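Local coordinates for protein Non-ribosomal peptide synthetase (Methanobrevibacter ruminantium, PDB 6VTJ) that probably releases the thioester-bound peptide from its carrier domain by NAD(P)H-dependent reduction, as terminal reductase domains of non-ribosomal peptide synthetases do, at residues Asn320-Ser326 and Asp362-Tyr368. Sequence-based numbering, arbitrary orientation.
Sequences NLMSRYS and DMSQIDY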
loop_
_atom_site.group_PDB
_atom_site.type_symbol
_atom_site.label_atom_id
_atom_site.label_comp_id
_atom_site.label_asym_id
_atom_site.label_seq_id
_atom_site.Cartn_x
_atom_site.Cartn_y
_atom_site.Cartn_z
ATOM N N ASN A 320 7.699 -0.862 1.543
ATOM C CA ASN A 320 7.220 -0.928 2.928
ATOM C C ASN A 320 7.461 0.434 3.580
ATOM O O ASN A 320 8.539 0.705 4.118
ATOM C CB ASN A 320 7.942 -2.060 3.656
ATOM C CG ASN A 320 7.509 -2.220 5.118
ATOM O OD1 ASN A 320 6.362 -1.964 5.487
ATOM N ND2 ASN A 320 8.437 -2.670 5.946
ATOM N N LEU A 321 6.430 1.290 3.556
ATOM C CA LEU A 321 6.540 2.684 3.984
ATOM C C LEU A 321 6.606 2.764 5.508
ATOM O O LEU A 321 5.592 2.564 6.190
ATOM C CB LEU A 321 5.364 3.499 3.453
ATOM C CG LEU A 321 5.237 3.574 1.932
ATOM C CD1 LEU A 321 4.122 4.513 1.550
ATOM C CD2 LEU A 321 6.547 4.018 1.286
ATOM N N MET A 322 7.765 3.141 6.036
ATOM C CA MET A 322 8.035 3.073 7.468
ATOM C C MET A 322 8.368 4.457 8.036
ATOM O O MET A 322 8.434 5.462 7.322
ATOM C CB MET A 322 9.165 2.073 7.738
ATOM C CG MET A 322 8.673 0.618 7.662
ATOM S SD MET A 322 7.609 0.200 9.061
ATOM C CE MET A 322 5.939 0.055 8.368
ATOM N N SER A 323 8.602 4.479 9.344
ATOM C CA SER A 323 8.758 5.718 10.099
ATOM C C SER A 323 9.969 6.521 9.642
ATOM O O SER A 323 10.952 5.976 9.120
ATOM C CB SER A 323 8.903 5.400 11.587
ATOM O OG SER A 323 7.989 4.389 11.936
ATOM N N ARG A 324 9.890 7.835 9.876
ATOM C CA ARG A 324 10.972 8.747 9.516
ATOM C C ARG A 324 12.303 8.263 10.064
ATOM O O ARG A 324 12.399 7.792 11.206
ATOM C CB ARG A 324 10.705 10.163 10.037
ATOM C CG ARG A 324 9.607 10.889 9.298
ATOM C CD ARG A 324 9.717 12.391 9.442
ATOM N NE ARG A 324 9.443 12.869 10.801
ATOM C CZ ARG A 324 8.349 13.540 11.156
ATOM N NH1 ARG A 324 7.410 13.789 10.256
ATOM N NH2 ARG A 324 8.184 13.958 12.412
ATOM N N TYR A 325 13.328 8.384 9.227
ATOM C CA TYR A 325 14.688 8.106 9.668
ATOM C C TYR A 325 15.133 9.081 10.752
ATOM O O TYR A 325 15.816 8.691 11.715
ATOM C CB TYR A 325 15.637 8.174 8.472
ATOM C CG TYR A 325 17.061 7.821 8.828
ATOM C CD1 TYR A 325 17.413 6.510 9.130
ATOM C CD2 TYR A 325 18.054 8.793 8.873
ATOM C CE1 TYR A 325 18.734 6.175 9.465
ATOM C CE2 TYR A 325 19.377 8.467 9.200
ATOM C CZ TYR A 325 19.709 7.164 9.489
ATOM O OH TYR A 325 21.014 6.839 9.806
ATOM N N SER A 326 14.727 10.349 10.631
ATOM C CA SER A 326 15.264 11.382 11.508
ATOM C C SER A 326 14.812 11.177 12.944
ATOM O O SER A 326 15.627 11.222 13.865
ATOM C CB SER A 326 14.853 12.770 11.012
ATOM O OG SER A 326 13.436 12.902 10.922
ATOM N N ASP A 362 12.402 -4.452 3.053
ATOM C CA ASP A 362 12.846 -3.070 2.990
ATOM C C ASP A 362 12.185 -2.264 4.098
ATOM O O ASP A 362 10.997 -2.441 4.393
ATOM C CB ASP A 362 12.489 -2.459 1.637
ATOM C CG ASP A 362 10.981 -2.316 1.442
ATOM O OD1 ASP A 362 10.281 -3.353 1.321
ATOM O OD2 ASP A 362 10.493 -1.170 1.410
ATOM N N MET A 363 12.962 -1.408 4.740
ATOM C CA MET A 363 12.410 -0.397 5.639
ATOM C C MET A 363 12.602 0.939 4.930
ATOM O O MET A 363 13.632 1.605 5.065
ATOM C CB MET A 363 13.057 -0.447 7.002
ATOM C CG MET A 363 12.991 -1.845 7.621
ATOM S SD MET A 363 11.377 -2.268 8.295
ATOM C CE MET A 363 11.314 -1.188 9.728
ATOM N N SER A 364 11.602 1.313 4.143
ATOM C CA SER A 364 11.670 2.525 3.331
ATOM C C SER A 364 11.200 3.696 4.186
ATOM O O SER A 364 10.004 3.971 4.286
ATOM C CB SER A 364 10.823 2.352 2.077
ATOM O OG SER A 364 11.349 1.314 1.257
ATOM N N GLN A 365 12.163 4.384 4.812
ATOM C CA GLN A 365 11.863 5.496 5.709
ATOM C C GLN A 365 11.166 6.622 4.949
ATOM O O GLN A 365 11.676 7.104 3.928
ATOM C CB GLN A 365 13.156 6.001 6.352
ATOM C CG GLN A 365 13.991 4.891 7.052
ATOM C CD GLN A 365 15.111 4.320 6.173
ATOM O OE1 GLN A 365 15.104 4.475 4.950
ATOM N NE2 GLN A 365 16.097 3.683 6.808
ATOM N N ILE A 366 10.009 7.057 5.471
ATOM C CA ILE A 366 9.071 7.891 4.708
ATOM C C ILE A 366 9.700 9.212 4.264
ATOM O O ILE A 366 9.346 9.753 3.195
ATOM C CB ILE A 366 7.782 8.116 5.529
ATOM C CG1 ILE A 366 6.641 8.649 4.659
ATOM C CG2 ILE A 366 8.030 9.105 6.627
ATOM C CD1 ILE A 366 6.142 7.715 3.600
ATOM N N ASP A 367 10.630 9.761 5.056
ATOM C CA ASP A 367 11.264 11.007 4.630
ATOM C C ASP A 367 12.189 10.751 3.450
ATOM O O ASP A 367 12.250 11.551 2.509
ATOM C CB ASP A 367 12.004 11.703 5.797
ATOM C CG ASP A 367 12.797 10.748 6.705
ATOM O OD1 ASP A 367 12.697 9.507 6.586
ATOM O OD2 ASP A 367 13.524 11.262 7.588
ATOM N N TYR A 368 12.847 9.592 3.437
ATOM C CA TYR A 368 13.666 9.259 2.287
ATOM C C TYR A 368 12.835 8.770 1.102
ATOM O O TYR A 368 13.226 9.019 -0.043
ATOM C CB TYR A 368 14.746 8.265 2.706
ATOM C CG TYR A 368 15.879 9.003 3.373
ATOM C CD1 TYR A 368 15.761 9.449 4.683
ATOM C CD2 TYR A 368 17.056 9.293 2.682
ATOM C CE1 TYR A 368 16.779 10.141 5.287
ATOM C CE2 TYR A 368 18.085 9.992 3.284
ATOM C CZ TYR A 368 17.940 10.414 4.581
ATOM O OH TYR A 368 18.956 11.109 5.177
#
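Two short parallel strand ends pair here in the Rossmann-like sheet of the reductase domain, an extended short-chain dehydrogenase/reductase fold, where strand 313-322 runs beside strand 360-365, which leads straight into helix 366-376. Three main-chain hydrogen bonds set the register: S364 N to N320 O (3.1 Å), M322 N to S364 O (3.0 Å) and I366 N to M322 O (2.9 Å). Just before the bridged L321 and S364, D362's short side chain lets OD2 accept a hydrogen bond from N320 N (2.8 Å), while N320's side-chain amide donates from ND2 to D362 O (3.0 Å), about 7 Å from the bound 4'-phosphopantetheine. Alternation puts M322 on the Q365 side, facing helices 338-349 and 474-485, where flexible, unbranched methionines fill space against F339: M322 CG meets M363 CE at 3.8 Å. Beyond the strands, branched I366 packs its CG2 on the aliphatic R324 CG (3.6 Å), leaving the guanidinium to D327, H141 and Y177. D367, in the helix's first turn, holds the departing loop, OD1 accepting a hydrogen bond from Y325 N at 2.9 Å.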